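Local structure of NAD-dependent aldehyde dehydrogenase (Burkholderia multivorans, 5UJU) at residues 26-31 with 526-531; 35-40 with 160-165; 69-74 with 98-103. The protein probably catalyses the NAD+-dependent oxidation of aldehydes to the corresponding carboxylic acids. All coordinates share one frame; numbering follows the deposited sequence.

Interaction 1. Residues 26-31 with 526-531; sequences AAIESR and AAFSDF. With EDO (1,2-ethanediol), chain G.
The guanidinium of Arg-31 lies flat on the ring of Phe-531, their planes 4° apart, in a stacked cation-pi pair with Arg-31 CZ 3.8 Å from the centroid of the Phe-531 ring. The opposite face of the guanidinium is covered by backbone, Ser-529 N and Phe-528 C. Hydrogen bonds fix the group in this slot. A bend at chi3 (77°) places Arg-31 NE 2.9 Å from Ser-529 O, above the carbonyl plane; NH2 adds a weak bond to the same oxygen, and NH1 turns back to Ile-28 O (3.1 Å). In return, Ser-529 OG donates to Arg-31 O at 2.8 Å. Arg-31 CA also makes a nearly straight C-H...O contact with Phe-528 O (3.1 Å). The apolar part is small: Ile-28 CG2 meets Phe-528 CD1 at the ring edge (3.5 Å). Arg-31, with positive phi, ends helix 18-30, and the contact ties this helix end to the loop after strand 511-514, where Lys-198 of the second subunit bonds Ser-529 OG and Asp-530. The buried arginine is met by the Ser-529 carbonyl and an aromatic face, and by Ile-28 O of its own helix, which would probably favour its charged form.

Interaction 2. Residues 35-40 with 160-165; sequences SPFAEM and AQDRAL
Ser-35 and Asp-162 mark the closest approach of the two backbones, their CA atoms 6.4 Å apart, where the irregular segment 35-40 passes helix 158-175. Ser-35 and Phe-37 are extended, whereas Pro-36 turns the chain between them, and these three residues make the contact. On the helix the partners are Gln-161, Asp-162 and Leu-165, whose spacing puts them on neighbouring positions of one face.

Ser-35 OG, set anti to its backbone N (chi1 171°), lies 2.7 Å from Asp-162 OD1 and probably donates to it. The other carboxylate oxygen, OD2, accepts from a water that also donates to Phe-37 O (2.9 Å); the carboxylate thus reaches the loop through a water-bridged carbonyl and, probably, the serine hydroxyl.

Helix 158-175 belongs to the helical layer that, as in other aldehyde dehydrogenases, packs beside the Rossmann-type nucleotide-binding sheet. Leu-165 and Ala-164 rest on helix 97-132, while Ala-160 and Arg-163 meet helix 217-230; segment 35-40 lies over a remaining flank.

The ring of Phe-37 wedges into this flank. Gln-161 CB lies over one face in a CH-pi contact, 4.0 Å from the Phe-37 centroid, and Pro-36 CG sits over the other, offset toward the rim. At the ring edge Asp-162 OD1 comes within 3.4 Å of Phe-37 CD2, a polar oxygen against the aromatic hydrogens. The amide of Gln-161, nearly perpendicular to the ring (81°), is engaged by Asn-131 and Ser-134. Pro-36 CG and Leu-165 CD2 meet tip to tip at 3.4 Å, a tight carbon pair. Further along the loop, Glu-39 binds His-159 and forms a salt bridge with Lys-186 of the second subunit.

Interaction 3. Residues 69-74 with 98-103; sequences DQPASG and DALIAA
Pro-71 rests its ring on the first turns of helix 97-132, against Ala-99 and Ala-103, which lie one helical turn apart on the same face. The closest touch is made by the outer corner of the ring: Pro-71 CG is 3.6 Å from Ala-103 CB, with CD a little farther from the same methyl. Pro-71 CB reaches the other alanine less closely, 4.3 Å from Ala-99 CB. The two small methyl groups let the proline come near the helix backbone.

Leu-100 closes the flank of this patch with one branch. Its CD2 methyl stands 4.4 Å from Pro-71 CD and 4.1 Å from Pro-71 O, and the same methyl lies 3.9 Å from Gln-70 NE2. Leu-100 also packs on Thr-269 of strand 268-270, joining helix and loop to an outer strand of the sheet that, as in other aldehyde dehydrogenases, probably belongs to the nucleotide-binding domain.

Gln-70 runs extended beyond CG, and its amide end passes Leu-100 CD2. The amide is held by Leu-270 O, which receives a hydrogen bond from NE2, while Pro-71 O is bonded by Ser-95 OG.

No hydrogen bond joins segment 69-74 to segment 98-103. The contact is therefore one of van der Waals packing between apolar groups, probably helped by the exclusion of water, and the polar atoms at its border find their partners in the neighbouring strand and loop.

How the interactions relate
Interactions 1 and 2 form one continuous region near the dimer interface, whereas interaction 3 lies apart at the periphery, its centre about 38 Å from that of interaction 1. The first two meet through helix 158-175: Arg-163 NH2 probably hydrogen-bonds Asp-530 O (2.9 Å), and Leu-165 of interaction 2 packs on Phe-528 of interaction 1. Interaction 1 is fully buried and rich in polar bonds and cation-pi stacking; interaction 2 is partly buried and mixes a carboxylate and water with aromatic packing; interaction 3 is largely apolar, mostly buried locally though far from the chain's centre, and untouched by the second subunit. Helix 97-132 runs between the distant regions, bearing interaction 3 at its start and supporting Leu-165 farther along.

Interaction 1. Residues 26-31 with 526-531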
loop_
_atom_site.group_PDB
_atom_site.type_symbol
_atom_site.label_atom_id
_atom_site.label_comp_id
_atom_site.label_asym_id
_atom_site.label_seq_id
_atom_site.Cartn_x
_atom_site.Cartn_y
_atom_site.Cartn_z
ATOM N N ALA A 26 21.122 -1.733 6.225
ATOM C CA ALA A 26 21.701 -3.073 6.179
ATOM C C ALA A 26 20.977 -4.023 7.126
ATOM O O ALA A 26 20.829 -5.215 6.820
ATOM C CB ALA A 26 23.191 -3.023 6.518
ATOM N N ALA A 27 20.507 -3.512 8.270
ATOM C CA ALA A 27 19.846 -4.361 9.257
ATOM C C ALA A 27 18.504 -4.880 8.750
ATOM O O ALA A 27 18.196 -6.066 8.919
ATOM C CB ALA A 27 19.663 -3.597 10.570
ATOM N N ILE A 28 17.690 -4.019 8.127
ATOM C CA ILE A 28 16.373 -4.467 7.681
ATOM C C ILE A 28 16.477 -5.510 6.575
ATOM O O ILE A 28 15.572 -6.348 6.434
ATOM C CB ILE A 28 15.489 -3.289 7.217
ATOM C CG1 ILE A 28 16.101 -2.585 6.001
ATOM C CG2 ILE A 28 15.244 -2.320 8.358
ATOM C CD1 ILE A 28 15.238 -1.423 5.465
ATOM N N GLU A 29 17.582 -5.528 5.828
ATOM C CA GLU A 29 17.752 -6.513 4.765
ATOM C C GLU A 29 18.323 -7.843 5.255
ATOM O O GLU A 29 17.896 -8.905 4.786
ATOM C CB GLU A 29 18.657 -5.950 3.673
ATOM C CG GLU A 29 18.760 -6.852 2.470
ATOM C CD GLU A 29 19.321 -6.134 1.264
ATOM O OE1 GLU A 29 19.933 -5.058 1.446
ATOM O OE2 GLU A 29 19.143 -6.640 0.136
ATOM N N SER A 30 19.281 -7.823 6.186
ATOM C CA SER A 30 19.892 -9.065 6.662
ATOM C C SER A 30 19.088 -9.721 7.783
ATOM O O SER A 30 19.037 -10.954 7.868
ATOM C CB SER A 30 21.320 -8.798 7.135
ATOM O OG SER A 30 21.304 -8.062 8.339
ATOM N N ARG A 31 18.491 -8.910 8.661
ATOM C CA ARG A 31 17.541 -9.349 9.690
ATOM C C ARG A 31 18.193 -10.183 10.800
ATOM O O ARG A 31 17.515 -10.968 11.470
ATOM C CB ARG A 31 16.351 -10.092 9.061
ATOM C CG ARG A 31 15.618 -9.238 8.000
ATOM C CD ARG A 31 14.175 -9.686 7.714
ATOM N NE ARG A 31 13.239 -9.282 8.766
ATOM C CZ ARG A 31 12.730 -8.054 8.906
ATOM N NH1 ARG A 31 13.063 -7.071 8.068
ATOM N NH2 ARG A 31 11.881 -7.802 9.895
ATOM N N ALA A 526 11.918 -8.344 18.123
ATOM C CA ALA A 526 13.035 -7.431 17.922
ATOM C C ALA A 526 12.857 -6.695 16.606
ATOM O O ALA A 526 12.597 -7.322 15.569
ATOM C CB ALA A 526 14.370 -8.178 17.933
ATOM N N ALA A 527 12.972 -5.366 16.654
ATOM C CA ALA A 527 13.040 -4.580 15.427
ATOM C C ALA A 527 14.185 -5.082 14.548
ATOM O O ALA A 527 15.160 -5.662 15.041
ATOM C CB ALA A 527 13.251 -3.083 15.751
ATOM N N PHE A 528 14.057 -4.866 13.236
ATOM C CA PHE A 528 15.047 -5.219 12.214
ATOM C C PHE A 528 15.197 -6.728 12.046
ATOM O O PHE A 528 16.180 -7.186 11.449
ATOM C CB PHE A 528 16.431 -4.612 12.491
ATOM C CG PHE A 528 16.404 -3.133 12.782
ATOM C CD1 PHE A 528 16.237 -2.210 11.760
ATOM C CD2 PHE A 528 16.551 -2.672 14.086
ATOM C CE1 PHE A 528 16.218 -0.852 12.030
ATOM C CE2 PHE A 528 16.519 -1.323 14.369
ATOM C CZ PHE A 528 16.360 -0.408 13.338
ATOM N N SER A 529 14.287 -7.521 12.606
ATOM C CA SER A 529 14.322 -8.960 12.373
ATOM C C SER A 529 12.905 -9.537 12.395
ATOM O O SER A 529 12.501 -10.228 11.450
ATOM C CB SER A 529 15.222 -9.647 13.402
ATOM O OG SER A 529 15.319 -11.047 13.157
ATOM N N ASP A 530 12.128 -9.225 13.437
ATOM C CA ASP A 530 10.788 -9.778 13.606
ATOM C C ASP A 530 9.747 -8.801 13.066
ATOM O O ASP A 530 9.632 -7.674 13.558
ATOM C CB ASP A 530 10.514 -10.087 15.078
ATOM C CG ASP A 530 11.554 -11.026 15.683
ATOM O OD1 ASP A 530 11.957 -12.003 15.010
ATOM O OD2 ASP A 530 11.977 -10.781 16.830
ATOM N N PHE A 531 8.981 -9.244 12.069
ATOM C CA PHE A 531 7.793 -8.510 11.657
ATOM C C PHE A 531 6.738 -8.627 12.745
ATOM O O PHE A 531 6.363 -9.740 13.139
ATOM C CB PHE A 531 7.248 -9.060 10.340
ATOM C CG PHE A 531 8.198 -8.921 9.184
ATOM C CD1 PHE A 531 8.387 -7.689 8.571
ATOM C CD2 PHE A 531 8.901 -10.028 8.714
ATOM C CE1 PHE A 531 9.262 -7.557 7.510
ATOM C CE2 PHE A 531 9.774 -9.908 7.654
ATOM C CZ PHE A 531 9.958 -8.668 7.049
HETATM C C1 EDO G . 13.594 -12.265 20.137
HETATM O O1 EDO G . 12.573 -11.280 20.293
HETATM C C2 EDO G . 14.039 -12.358 18.681
HETATM O O2 EDO G . 12.987 -12.848 17.831
#

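Interaction 2. Residues 35-40 with 160-165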
loop_
_atom_site.group_PDB
_atom_site.type_symbol
_atom_site.label_atom_id
_atom_site.label_comp_id
_atom_site.label_asym_id
_atom_site.label_seq_id
_atom_site.Cartn_x
_atom_site.Cartn_y
_atom_site.Cartn_z
ATOM N N SER A 35 20.639 -3.025 17.152
ATOM C CA SER A 35 19.933 -1.919 17.790
ATOM C C SER A 35 20.914 -0.806 18.125
ATOM O O SER A 35 21.902 -1.051 18.826
ATOM C CB SER A 35 19.224 -2.357 19.071
ATOM O OG SER A 35 18.723 -1.216 19.756
ATOM N N PRO A 36 20.675 0.427 17.665
ATOM C CA PRO A 36 21.565 1.533 18.037
ATOM C C PRO A 36 21.250 2.129 19.394
ATOM O O PRO A 36 21.989 3.016 19.848
ATOM C CB PRO A 36 21.311 2.561 16.929
ATOM C CG PRO A 36 19.856 2.369 16.625
ATOM C CD PRO A 36 19.582 0.878 16.785
ATOM N N PHE A 37 20.173 1.691 20.047
ATOM C CA PHE A 37 19.734 2.273 21.307
ATOM C C PHE A 37 19.892 1.223 22.401
ATOM O O PHE A 37 19.281 0.152 22.333
ATOM C CB PHE A 37 18.291 2.768 21.193
ATOM C CG PHE A 37 18.076 3.779 20.066
ATOM C CD1 PHE A 37 18.724 5.008 20.074
ATOM C CD2 PHE A 37 17.213 3.491 19.011
ATOM C CE1 PHE A 37 18.530 5.938 19.042
ATOM C CE2 PHE A 37 17.004 4.409 17.974
ATOM C CZ PHE A 37 17.661 5.635 17.988
ATOM N N ALA A 38 20.737 1.522 23.384
ATOM C CA ALA A 38 21.044 0.567 24.442
ATOM C C ALA A 38 19.805 0.281 25.276
ATOM O O ALA A 38 19.238 1.189 25.893
ATOM C CB ALA A 38 22.170 1.096 25.324
ATOM N N GLU A 39 19.379 -0.984 25.292
ATOM C CA GLU A 39 18.167 -1.338 26.014
ATOM C C GLU A 39 18.385 -1.426 27.521
ATOM O O GLU A 39 17.406 -1.366 28.274
ATOM C CB GLU A 39 17.608 -2.661 25.489
ATOM C CG GLU A 39 18.503 -3.836 25.774
ATOM C CD GLU A 39 17.859 -5.154 25.396
ATOM O OE1 GLU A 39 16.809 -5.147 24.716
ATOM O OE2 GLU A 39 18.383 -6.198 25.821
ATOM N N MET A 40 19.633 -1.569 27.982
ATOM C CA MET A 40 19.741 -1.589 29.438
ATOM C C MET A 40 19.877 -0.170 29.988
ATOM O O MET A 40 20.617 0.644 29.425
ATOM C CB MET A 40 20.933 -2.419 29.890
ATOM C CG MET A 40 20.828 -3.890 29.506
ATOM S SD MET A 40 19.326 -4.678 30.126
ATOM C CE MET A 40 19.555 -4.546 31.903
ATOM N N ALA A 160 10.997 1.066 21.504
ATOM C CA ALA A 160 10.123 1.892 20.677
ATOM C C ALA A 160 10.940 2.730 19.713
ATOM O O ALA A 160 10.570 2.880 18.539
ATOM C CB ALA A 160 9.246 2.799 21.543
ATOM N N GLN A 161 12.060 3.274 20.198
ATOM C CA GLN A 161 12.963 4.028 19.338
ATOM C C GLN A 161 13.541 3.143 18.234
ATOM O O GLN A 161 13.668 3.582 17.086
ATOM C CB GLN A 161 14.055 4.662 20.202
ATOM C CG GLN A 161 13.490 5.685 21.195
ATOM C CD GLN A 161 14.265 5.754 22.486
ATOM O OE1 GLN A 161 15.367 5.214 22.592
ATOM N NE2 GLN A 161 13.698 6.432 23.481
ATOM N N ASP A 162 13.852 1.880 18.557
ATOM C CA ASP A 162 14.220 0.906 17.524
ATOM C C ASP A 162 13.154 0.819 16.431
ATOM O O ASP A 162 13.462 0.860 15.234
ATOM C CB ASP A 162 14.426 -0.481 18.146
ATOM C CG ASP A 162 15.726 -0.615 18.910
ATOM O OD1 ASP A 162 16.661 0.176 18.669
ATOM O OD2 ASP A 162 15.804 -1.532 19.765
ATOM N N ARG A 163 11.891 0.664 16.829
ATOM C CA ARG A 163 10.811 0.499 15.855
ATOM C C ARG A 163 10.582 1.778 15.062
ATOM O O ARG A 163 10.212 1.727 13.883
ATOM C CB ARG A 163 9.519 0.059 16.561
ATOM C CG ARG A 163 9.510 -1.410 17.046
ATOM C CD ARG A 163 9.479 -2.392 15.868
ATOM N NE ARG A 163 9.486 -3.798 16.301
ATOM C CZ ARG A 163 9.421 -4.847 15.476
ATOM N NH1 ARG A 163 9.358 -4.673 14.157
ATOM N NH2 ARG A 163 9.428 -6.086 15.970
ATOM N N ALA A 164 10.744 2.936 15.705
ATOM C CA ALA A 164 10.697 4.196 14.966
ATOM C C ALA A 164 11.811 4.249 13.926
ATOM O O ALA A 164 11.572 4.554 12.756
ATOM C CB ALA A 164 10.793 5.375 15.937
ATOM N N LEU A 165 13.034 3.894 14.331
ATOM C CA LEU A 165 14.167 3.938 13.413
ATOM C C LEU A 165 13.985 2.951 12.267
ATOM O O LEU A 165 14.332 3.243 11.114
ATOM C CB LEU A 165 15.454 3.619 14.174
ATOM C CG LEU A 165 16.712 3.666 13.296
ATOM C CD1 LEU A 165 17.123 5.079 13.062
ATOM C CD2 LEU A 165 17.852 2.887 13.897
HETATM O O HOH W 1 16.894 -1.474 22.026
#

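Interaction 3. Residues 69-74 with 98-103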
loop_
_atom_site.group_PDB
_atom_site.type_symbol
_atom_site.label_atom_id
_atom_site.label_comp_id
_atom_site.label_asym_id
_atom_site.label_seq_id
_atom_site.Cartn_x
_atom_site.Cartn_y
_atom_site.Cartn_z
ATOM N N ASP A 69 3.498 25.318 22.488
ATOM C CA ASP A 69 3.157 26.561 21.805
ATOM C C ASP A 69 2.378 26.328 20.506
ATOM O O ASP A 69 2.549 27.065 19.530
ATOM C CB ASP A 69 4.403 27.404 21.540
ATOM C CG ASP A 69 5.406 26.712 20.639
ATOM O OD1 ASP A 69 5.221 25.519 20.313
ATOM O OD2 ASP A 69 6.367 27.392 20.218
ATOM N N GLN A 70 1.525 25.312 20.471
ATOM C CA GLN A 70 0.618 25.042 19.363
ATOM C C GLN A 70 -0.686 25.805 19.579
ATOM O O GLN A 70 -0.959 26.272 20.688
ATOM C CB GLN A 70 0.341 23.528 19.257
ATOM C CG GLN A 70 -0.441 22.969 20.414
ATOM C CD GLN A 70 -0.666 21.453 20.329
ATOM O OE1 GLN A 70 0.198 20.705 19.868
ATOM N NE2 GLN A 70 -1.820 21.002 20.817
ATOM N N PRO A 71 -1.513 25.962 18.542
ATOM C CA PRO A 71 -2.776 26.701 18.714
ATOM C C PRO A 71 -3.648 26.054 19.776
ATOM O O PRO A 71 -3.718 24.830 19.879
ATOM C CB PRO A 71 -3.429 26.627 17.328
ATOM C CG PRO A 71 -2.324 26.335 16.390
ATOM C CD PRO A 71 -1.337 25.497 17.155
ATOM N N ALA A 72 -4.225 26.881 20.644
ATOM C CA ALA A 72 -4.970 26.339 21.769
ATOM C C ALA A 72 -6.116 27.265 22.137
ATOM O O ALA A 72 -6.098 28.461 21.836
ATOM C CB ALA A 72 -4.062 26.118 22.977
ATOM N N SER A 73 -7.112 26.698 22.810
ATOM C CA SER A 73 -8.317 27.435 23.166
ATOM C C SER A 73 -8.199 28.163 24.499
ATOM O O SER A 73 -9.093 28.944 24.839
ATOM C CB SER A 73 -9.512 26.488 23.220
ATOM O OG SER A 73 -9.321 25.533 24.255
ATOM N N GLY A 74 -7.133 27.921 25.261
ATOM C CA GLY A 74 -7.012 28.418 26.609
ATOM C C GLY A 74 -7.550 27.481 27.671
ATOM O O GLY A 74 -7.174 27.604 28.843
ATOM N N ASP A 98 -10.107 21.189 14.287
ATOM C CA ASP A 98 -10.092 22.269 13.309
ATOM C C ASP A 98 -8.809 23.091 13.379
ATOM O O ASP A 98 -8.125 23.289 12.368
ATOM C CB ASP A 98 -11.299 23.162 13.559
ATOM C CG ASP A 98 -12.078 23.420 12.318
ATOM O OD1 ASP A 98 -11.648 24.290 11.536
ATOM O OD2 ASP A 98 -13.102 22.733 12.117
ATOM N N ALA A 99 -8.476 23.584 14.572
ATOM C CA ALA A 99 -7.287 24.419 14.732
ATOM C C ALA A 99 -6.012 23.652 14.394
ATOM O O ALA A 99 -5.096 24.202 13.777
ATOM C CB ALA A 99 -7.219 24.969 16.155
ATOM N N LEU A 100 -5.930 22.378 14.787
ATOM C CA LEU A 100 -4.692 21.644 14.541
ATOM C C LEU A 100 -4.568 21.260 13.076
ATOM O O LEU A 100 -3.464 21.237 12.528
ATOM C CB LEU A 100 -4.608 20.407 15.437
ATOM C CG LEU A 100 -4.537 20.646 16.943
ATOM C CD1 LEU A 100 -4.317 19.298 17.654
ATOM C CD2 LEU A 100 -3.423 21.622 17.316
ATOM N N ILE A 101 -5.685 20.945 12.421
ATOM C CA ILE A 101 -5.632 20.707 10.982
ATOM C C ILE A 101 -5.153 21.961 10.246
ATOM O O ILE A 101 -4.332 21.877 9.319
ATOM C CB ILE A 101 -7.000 20.238 10.465
ATOM C CG1 ILE A 101 -7.248 18.776 10.859
ATOM C CG2 ILE A 101 -7.103 20.441 8.950
ATOM C CD1 ILE A 101 -8.634 18.298 10.523
ATOM N N ALA A 102 -5.647 23.139 10.642
ATOM C CA ALA A 102 -5.175 24.373 9.986
ATOM C C ALA A 102 -3.690 24.604 10.255
ATOM O O ALA A 102 -2.937 24.991 9.351
ATOM C CB ALA A 102 -5.990 25.588 10.437
ATOM N N ALA A 103 -3.248 24.367 11.493
ATOM C CA ALA A 103 -1.839 24.598 11.813
ATOM C C ALA A 103 -0.926 23.631 11.056
ATOM O O ALA A 103 0.148 24.023 10.577
ATOM C CB ALA A 103 -1.619 24.509 13.322
#